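Local coordinates for mandelate racemase/muconate lactonizing protein (Paenibacillus sp., PDB 3V5C) that probably catalyses the dehydration of galacturonate, acting as a magnesium-dependent lyase of the enolase superfamily, at residues F137-L142 against A150-E155; A143-A148 against T184-A189. The protein carries 1 engineered substitution. All coordinates share one frame; numbering follows the deposited sequence.

Contacts 1 and 2 lie side by side, about 9 Å between their centres, and both use helix 145-161. Contact 1 packs the loop that follows strand 126-135 against that helix; contact 2 sets the start of the same helix against helix 180-198. Arg186 ties them together. Its NH2 makes a probable hydrogen bond to Leu142 O at 2.7 Å, and its NH1 makes a salt bridge to Asp139 OD2 at 2.8 Å, so a side chain from helix 180-198 holds the loop of contact 1. Asp139 CB also packs on Ala148 CB at 3.6 Å. Neither contact contains the magnesium ligands Glu238 and Asp261, which belong to other parts of the barrel.

Contact 1 of 2, residues F137-L142 against A150-E155; sequences FDDLHL and ALMQEE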
ATOM      1  N   PHE A 137      17.326  -5.266   3.090  1.00 11.86           N
ATOM      2  CA  PHE A 137      18.775  -5.479   3.095  1.00 11.81           C
ATOM      3  C   PHE A 137      19.109  -6.665   3.987  1.00 15.58           C
ATOM      4  O   PHE A 137      19.824  -6.530   4.989  1.00 14.16           O
ATOM      5  CB  PHE A 137      19.511  -4.262   3.649  1.00 12.05           C
ATOM      6  CG  PHE A 137      19.434  -3.012   2.790  1.00 11.87           C
ATOM      7  CD1 PHE A 137      18.885  -3.015   1.499  1.00 10.46           C
ATOM      8  CD2 PHE A 137      19.980  -1.833   3.272  1.00 14.27           C
ATOM      9  CE1 PHE A 137      18.846  -1.823   0.736  1.00 11.82           C
ATOM     10  CE2 PHE A 137      19.953  -0.661   2.521  1.00  9.64           C
ATOM     11  CZ  PHE A 137      19.395  -0.653   1.258  1.00  9.00           C
ATOM     12  N   ASP A 138      18.602  -7.831   3.616  1.00 11.30           N
ATOM     13  CA  ASP A 138      18.666  -9.000   4.486  1.00 11.43           C
ATOM     14  C   ASP A 138      20.009  -9.715   4.392  1.00 15.97           C
ATOM     15  O   ASP A 138      20.220 -10.766   5.022  1.00 16.19           O
ATOM     16  CB  ASP A 138      17.533  -9.936   4.111  1.00 11.75           C
ATOM     17  CG  ASP A 138      16.176  -9.270   4.272  1.00 10.94           C
ATOM     18  OD1 ASP A 138      15.919  -8.734   5.378  1.00 11.97           O
ATOM     19  OD2 ASP A 138      15.386  -9.289   3.308  1.00 10.87           O
ATOM     20  N   ASP A 139      20.900  -9.110   3.616  1.00 13.51           N
ATOM     21  CA  ASP A 139      22.209  -9.661   3.277  1.00 12.92           C
ATOM     22  C   ASP A 139      23.359  -8.957   3.978  1.00 17.07           C
ATOM     23  O   ASP A 139      24.514  -9.256   3.682  1.00 15.58           O
ATOM     24  CB  ASP A 139      22.433  -9.466   1.787  1.00 12.42           C
ATOM     25  CG  ASP A 139      22.341  -8.001   1.387  1.00 14.67           C
ATOM     26  OD1 ASP A 139      21.260  -7.420   1.565  1.00 13.41           O
ATOM     27  OD2 ASP A 139      23.347  -7.425   0.929  1.00 16.55           O
ATOM     28  N   LEU A 140      23.074  -8.009   4.867  1.00 15.74           N
ATOM     29  CA  LEU A 140      24.135  -7.134   5.363  1.00 14.89           C
ATOM     30  C   LEU A 140      25.140  -7.845   6.274  1.00 17.51           C
ATOM     31  O   LEU A 140      26.260  -7.359   6.441  1.00 22.84           O
ATOM     32  CB  LEU A 140      23.562  -5.899   6.054  1.00 16.95           C
ATOM     33  CG  LEU A 140      22.833  -4.897   5.157  1.00 15.13           C
ATOM     34  CD1 LEU A 140      22.364  -3.733   5.999  1.00 19.68           C
ATOM     35  CD2 LEU A 140      23.753  -4.413   4.054  1.00 16.33           C
ATOM     36  N   HIS A 141      24.741  -8.985   6.842  1.00 13.61           N
ATOM     37  CA  HIS A 141      25.623  -9.769   7.703  1.00 16.54           C
ATOM     38  C   HIS A 141      26.617 -10.585   6.887  1.00 18.73           C
ATOM     39  O   HIS A 141      27.547 -11.173   7.450  1.00 21.49           O
ATOM     40  CB  HIS A 141      24.807 -10.696   8.596  1.00 18.29           C
ATOM     41  CG  HIS A 141      24.007 -11.710   7.847  1.00 17.86           C
ATOM     42  ND1 HIS A 141      22.884 -11.381   7.115  1.00 17.00           N
ATOM     43  CD2 HIS A 141      24.145 -13.054   7.742  1.00 17.53           C
ATOM     44  CE1 HIS A 141      22.380 -12.478   6.575  1.00 21.59           C
ATOM     45  NE2 HIS A 141      23.124 -13.508   6.944  1.00 16.33           N
ATOM     46  N   LEU A 142      26.420 -10.622   5.570  1.00 15.69           N
ATOM     47  CA  LEU A 142      27.306 -11.346   4.660  1.00 18.33           C
ATOM     48  C   LEU A 142      28.318 -10.417   3.977  1.00 18.33           C
ATOM     49  O   LEU A 142      27.951  -9.451   3.292  1.00 16.85           O
ATOM     50  CB  LEU A 142      26.495 -12.104   3.605  1.00 17.57           C
ATOM     51  CG  LEU A 142      25.547 -13.171   4.147  1.00 18.50           C
ATOM     52  CD1 LEU A 142      24.705 -13.760   3.018  1.00 17.81           C
ATOM     53  CD2 LEU A 142      26.334 -14.267   4.894  1.00 17.64           C
ATOM     54  N   ALA A 150      22.856 -14.786  -3.522  1.00 15.03           N
ATOM     55  CA  ALA A 150      22.189 -16.058  -3.265  1.00 14.20           C
ATOM     56  C   ALA A 150      21.083 -15.955  -2.210  1.00 12.17           C
ATOM     57  O   ALA A 150      19.993 -16.488  -2.383  1.00 16.16           O
ATOM     58  CB  ALA A 150      23.217 -17.113  -2.844  1.00 20.81           C
ATOM     59  N   LEU A 151      21.384 -15.286  -1.107  1.00 13.02           N
ATOM     60  CA  LEU A 151      20.410 -15.126  -0.038  1.00 12.92           C
ATOM     61  C   LEU A 151      19.178 -14.357  -0.519  1.00 13.32           C
ATOM     62  O   LEU A 151      18.042 -14.766  -0.254  1.00 12.39           O
ATOM     63  CB  LEU A 151      21.052 -14.455   1.163  1.00 13.43           C
ATOM     64  CG  LEU A 151      20.201 -14.263   2.419  1.00 16.25           C
ATOM     65  CD1 LEU A 151      21.086 -14.163   3.656  1.00 17.53           C
ATOM     66  CD2 LEU A 151      19.347 -13.029   2.303  1.00 15.15           C
ATOM     67  N   MET A 152      19.404 -13.264  -1.233  1.00 15.20           N
ATOM     68  CA  MET A 152      18.292 -12.473  -1.753  1.00 12.98           C
ATOM     69  C   MET A 152      17.493 -13.213  -2.827  1.00 13.73           C
ATOM     70  O   MET A 152      16.262 -13.097  -2.882  1.00 13.04           O
ATOM     71  CB  MET A 152      18.772 -11.110  -2.249  1.00 13.02           C
ATOM     72  CG  MET A 152      19.378 -10.259  -1.157  1.00 14.53           C
ATOM     73  SD  MET A 152      18.323  -9.975   0.285  1.00 13.56           S
ATOM     74  CE  MET A 152      16.889  -9.227  -0.513  1.00 13.24           C
ATOM     75  N   GLN A 153      18.172 -14.008  -3.658  1.00 13.39           N
ATOM     76  CA  GLN A 153      17.459 -14.845  -4.619  1.00 12.90           C
ATOM     77  C   GLN A 153      16.539 -15.829  -3.889  1.00 13.29           C
ATOM     78  O   GLN A 153      15.397 -16.041  -4.291  1.00 13.69           O
ATOM     79  CB  GLN A 153      18.429 -15.614  -5.524  1.00 13.67           C
ATOM     80  CG  GLN A 153      19.127 -14.763  -6.559  1.00 14.58           C
ATOM     81  CD  GLN A 153      20.198 -15.553  -7.296  1.00 15.98           C
ATOM     82  OE1 GLN A 153      21.008 -16.244  -6.676  1.00 18.44           O
ATOM     83  NE2 GLN A 153      20.183 -15.473  -8.617  1.00 16.99           N
ATOM     84  N   GLU A 154      17.048 -16.432  -2.814  1.00 13.92           N
ATOM     85  CA  GLU A 154      16.250 -17.380  -2.040  1.00 15.77           C
ATOM     86  C   GLU A 154      15.011 -16.706  -1.450  1.00 13.26           C
ATOM     87  O   GLU A 154      13.941 -17.304  -1.382  1.00 13.39           O
ATOM     88  CB  GLU A 154      17.096 -18.032  -0.947  1.00 18.47           C
ATOM     89  CG  GLU A 154      16.353 -19.119  -0.192  1.00 21.07           C
ATOM     90  CD  GLU A 154      17.233 -19.817   0.830  1.00 31.42           C
ATOM     91  OE1 GLU A 154      18.477 -19.712   0.719  1.00 35.17           O
ATOM     92  OE2 GLU A 154      16.679 -20.460   1.748  1.00 35.77           O
ATOM     93  N   GLU A 155      15.158 -15.456  -1.036  1.00 12.91           N
ATOM     94  CA  GLU A 155      14.011 -14.725  -0.495  1.00 11.78           C
ATOM     95  C   GLU A 155      12.975 -14.487  -1.591  1.00 11.68           C
ATOM     96  O   GLU A 155      11.773 -14.666  -1.370  1.00 11.99           O
ATOM     97  CB  GLU A 155      14.458 -13.412   0.166  1.00 12.07           C
ATOM     98  CG  GLU A 155      15.229 -13.635   1.461  1.00 13.95           C
ATOM     99  CD  GLU A 155      15.438 -12.380   2.258  1.00 12.83           C
ATOM    100  OE1 GLU A 155      15.192 -11.274   1.698  1.00 12.70           O
ATOM    101  OE2 GLU A 155      15.832 -12.485   3.449  1.00 12.62           O
TER
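Leu151 sets its two methyls against the loop 137-142: CD1 lies 3.7 Å from Leu142 CD1, while CD2 sits 3.6 Å from Asp138 O. The first of these methyls also meets His141 tip to tip, CD1 to CE1 at 3.6 Å. One turn further along the helix, Glu155 crosses Asp138, their carboxylate planes about 60° apart. Asp138 OD2 and Glu155 OE1 are only 2.6 Å apart, a spacing that suggests one of the two acids holds a proton. The other Glu155 oxygen, OE2, comes to 3.1 Å from Asp138 CB, and Asp138 OD1 accepts from Gly31 N. An alanine at Glu155 would probably leave Asp138 OD2 without this acid partner and open a gap beside Asp138 CB. Met152, which also touches Ile190 and Leu135, bends at chi2 (-55°) and chi3, and its SD rests 3.9 Å from Asp138 CB. Asp139, whose carboxylate has salt bridges to Arg173 and Arg186, lies across Met152. Two overlapping type I turns shape the loop, which joins strand 126-135 to helix 145-161 as a beta-to-alpha connection of the TIM-barrel domain in this enolase-fold protein.

Contact 2 of 2, residues A143-A148 against T184-A189; sequences ADERAA and TKRDIA
Glu145 and Arg186 mark the closest backbone approach, with CA of Glu145 6.1 Å from CA of Arg186 where the start of helix 145-161 meets helix 180-198. Arg186 and Glu145 carry most of the side-chain contact. The Arg186 chain bends at chi2, where 103° falls away from the usual staggered values and places CD 3.4 Å from Ala148 CB. The same alanine methyl lies over a face of the guanidinium, and the backbone oxygen of Asp144 is over the same face, higher above the plane. At the guanidinium edge NH2 points to the chain just before the helix: Ala143 O is 3.2 Å from NH2, and Leu142 O is its stronger partner. NH1 serves Asp139 in the same loop.

On the outer side Glu145 reaches across Lys185 at about a right angle. It is the aliphatic part of the lysine that Glu145 touches: OE2 lies 3.1 Å from Lys185 CE, whereas the salt bridge from OE2 to Lys185 NZ is long, at 4.0 Å. The other oxygen, OE1, rests 3.6 Å from Ala189 CB, one turn further along helix 180-198.

Asp144 holds the helix start in shape. It is the N-cap, and its OD1 accepts from Ala147 N at 2.9 Å through the anti lone pair, while Arg146 NH2 meets OD2 from above the carboxylate plane, 37° out of it, as part of a salt bridge.

The chemistry is thus divided. The buried guanidinium is paired with the charge of Asp139 and bonded to the backbone oxygen of Leu142, which probably keeps its charge stable there, while at the outer Glu145-Lys185 pair the carboxylate packs against the lysine's methylenes and the charge attraction to NZ is long and probably weak.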
ATOM      1  N   ALA A 143      29.600 -10.704   4.164  1.00 19.09           N
ATOM      2  CA  ALA A 143      30.635  -9.881   3.544  1.00 18.51           C
ATOM      3  C   ALA A 143      30.799 -10.168   2.053  1.00 16.44           C
ATOM      4  O   ALA A 143      31.247  -9.308   1.296  1.00 21.20           O
ATOM      5  CB  ALA A 143      31.961 -10.050   4.276  1.00 20.37           C
ATOM      6  N   ASP A 144      30.443 -11.377   1.636  1.00 16.24           N
ATOM      7  CA  ASP A 144      30.668 -11.812   0.265  1.00 16.64           C
ATOM      8  C   ASP A 144      29.503 -11.457  -0.642  1.00 21.37           C
ATOM      9  O   ASP A 144      28.364 -11.862  -0.397  1.00 19.19           O
ATOM     10  CB  ASP A 144      30.898 -13.319   0.210  1.00 21.05           C
ATOM     11  CG  ASP A 144      31.251 -13.789  -1.172  1.00 22.99           C
ATOM     12  OD1 ASP A 144      30.350 -14.245  -1.900  1.00 22.00           O
ATOM     13  OD2 ASP A 144      32.444 -13.695  -1.537  1.00 24.14           O
ATOM     14  N   GLU A 145      29.794 -10.710  -1.702  1.00 19.78           N
ATOM     15  CA  GLU A 145      28.753 -10.264  -2.630  1.00 18.29           C
ATOM     16  C   GLU A 145      27.922 -11.420  -3.213  1.00 20.94           C
ATOM     17  O   GLU A 145      26.696 -11.343  -3.267  1.00 19.03           O
ATOM     18  CB  GLU A 145      29.371  -9.422  -3.748  1.00 23.71           C
ATOM     19  CG  GLU A 145      28.347  -8.679  -4.591  1.00 23.46           C
ATOM     20  CD  GLU A 145      28.967  -8.046  -5.816  1.00 19.24           C
ATOM     21  OE1 GLU A 145      29.102  -8.749  -6.834  1.00 24.06           O
ATOM     22  OE2 GLU A 145      29.310  -6.848  -5.753  1.00 22.93           O
ATOM     23  N   ARG A 146      28.575 -12.494  -3.643  1.00 20.21           N
ATOM     24  CA  ARG A 146      27.854 -13.621  -4.218  1.00 19.09           C
ATOM     25  C   ARG A 146      26.932 -14.303  -3.208  1.00 18.34           C
ATOM     26  O   ARG A 146      25.815 -14.690  -3.551  1.00 20.21           O
ATOM     27  CB  ARG A 146      28.820 -14.634  -4.843  1.00 25.92           C
ATOM     28  CG  ARG A 146      29.613 -14.085  -6.028  1.00 37.11           C
ATOM     29  CD  ARG A 146      30.946 -14.808  -6.168  1.00 45.20           C
ATOM     30  NE  ARG A 146      31.542 -15.038  -4.855  1.00 49.85           N
ATOM     31  CZ  ARG A 146      31.608 -16.226  -4.258  1.00 43.31           C
ATOM     32  NH1 ARG A 146      31.138 -17.312  -4.864  1.00 46.15           N
ATOM     33  NH2 ARG A 146      32.153 -16.327  -3.055  1.00 30.50           N
ATOM     34  N   ALA A 147      27.412 -14.469  -1.975  1.00 20.04           N
ATOM     35  CA  ALA A 147      26.592 -15.018  -0.891  1.00 18.73           C
ATOM     36  C   ALA A 147      25.331 -14.165  -0.699  1.00 15.70           C
ATOM     37  O   ALA A 147      24.218 -14.689  -0.512  1.00 16.26           O
ATOM     38  CB  ALA A 147      27.385 -15.061   0.386  1.00 20.58           C
ATOM     39  N   ALA A 148      25.524 -12.854  -0.742  1.00 18.12           N
ATOM     40  CA  ALA A 148      24.432 -11.890  -0.588  1.00 15.48           C
ATOM     41  C   ALA A 148      23.391 -12.061  -1.692  1.00 14.61           C
ATOM     42  O   ALA A 148      22.186 -12.100  -1.416  1.00 15.36           O
ATOM     43  CB  ALA A 148      24.986 -10.481  -0.572  1.00 15.66           C
ATOM     44  N   THR A 184      26.858   0.061  -3.549  1.00 11.17           N
ATOM     45  CA  THR A 184      26.240   0.261  -4.854  1.00 11.42           C
ATOM     46  C   THR A 184      26.500  -0.927  -5.791  1.00 13.29           C
ATOM     47  O   THR A 184      25.594  -1.395  -6.500  1.00 11.24           O
ATOM     48  CB  THR A 184      26.672   1.613  -5.459  1.00 15.00           C
ATOM     49  OG1 THR A 184      26.427   2.650  -4.496  1.00 12.80           O
ATOM     50  CG2 THR A 184      25.898   1.924  -6.739  1.00 13.10           C
ATOM     51  N   LYS A 185      27.739  -1.417  -5.811  1.00 13.30           N
ATOM     52  CA  LYS A 185      28.049  -2.638  -6.561  1.00 15.24           C
ATOM     53  C   LYS A 185      27.161  -3.810  -6.109  1.00 13.52           C
ATOM     54  O   LYS A 185      26.661  -4.585  -6.931  1.00 13.93           O
ATOM     55  CB  LYS A 185      29.532  -2.986  -6.402  1.00 15.92           C
ATOM     56  CG  LYS A 185      30.006  -4.136  -7.279  1.00 25.62           C
ATOM     57  CD  LYS A 185      31.495  -4.419  -7.032  1.00 33.60           C
ATOM     58  CE  LYS A 185      31.853  -5.872  -7.311  1.00 31.13           C
ATOM     59  NZ  LYS A 185      33.135  -6.239  -6.649  1.00 51.66           N
ATOM     60  N   ARG A 186      26.943  -3.902  -4.803  1.00 11.64           N
ATOM     61  CA  ARG A 186      26.153  -4.996  -4.223  1.00 12.88           C
ATOM     62  C   ARG A 186      24.685  -4.837  -4.606  1.00 14.30           C
ATOM     63  O   ARG A 186      24.042  -5.824  -4.957  1.00 11.95           O
ATOM     64  CB  ARG A 186      26.377  -5.104  -2.700  1.00 13.98           C
ATOM     65  CG  ARG A 186      25.347  -5.924  -1.902  1.00 16.52           C
ATOM     66  CD  ARG A 186      25.754  -7.325  -1.463  1.00 30.54           C
ATOM     67  NE  ARG A 186      27.014  -7.461  -0.713  1.00 22.16           N
ATOM     68  CZ  ARG A 186      27.136  -7.732   0.592  1.00 22.35           C
ATOM     69  NH1 ARG A 186      26.078  -7.862   1.405  1.00 16.93           N
ATOM     70  NH2 ARG A 186      28.355  -7.884   1.094  1.00 18.82           N
ATOM     71  N   ASP A 187      24.165  -3.601  -4.577  1.00 12.15           N
ATOM     72  CA  ASP A 187      22.802  -3.349  -5.037  1.00 11.52           C
ATOM     73  C   ASP A 187      22.604  -3.937  -6.425  1.00 11.08           C
ATOM     74  O   ASP A 187      21.630  -4.641  -6.679  1.00 12.46           O
ATOM     75  CB  ASP A 187      22.497  -1.849  -5.173  1.00 10.22           C
ATOM     76  CG  ASP A 187      22.316  -1.125  -3.852  1.00 12.09           C
ATOM     77  OD1 ASP A 187      22.065  -1.738  -2.787  1.00 11.47           O
ATOM     78  OD2 ASP A 187      22.431   0.129  -3.903  1.00 11.39           O
ATOM     79  N   ILE A 188      23.522  -3.593  -7.334  1.00 10.59           N
ATOM     80  CA  ILE A 188      23.406  -3.977  -8.744  1.00  9.83           C
ATOM     81  C   ILE A 188      23.393  -5.504  -8.892  1.00 11.56           C
ATOM     82  O   ILE A 188      22.548  -6.055  -9.598  1.00 12.83           O
ATOM     83  CB  ILE A 188      24.554  -3.388  -9.571  1.00 11.92           C
ATOM     84  CG1 ILE A 188      24.372  -1.869  -9.671  1.00 10.96           C
ATOM     85  CG2 ILE A 188      24.567  -4.009 -10.982  1.00 12.55           C
ATOM     86  CD1 ILE A 188      25.628  -1.093 -10.035  1.00 13.47           C
ATOM     87  N   ALA A 189      24.338  -6.159  -8.215  1.00 12.41           N
ATOM     88  CA  ALA A 189      24.456  -7.611  -8.257  1.00 12.51           C
ATOM     89  C   ALA A 189      23.182  -8.268  -7.750  1.00 15.37           C
ATOM     90  O   ALA A 189      22.732  -9.270  -8.298  1.00 14.83           O
ATOM     91  CB  ALA A 189      25.633  -8.065  -7.411  1.00 13.01           C
TER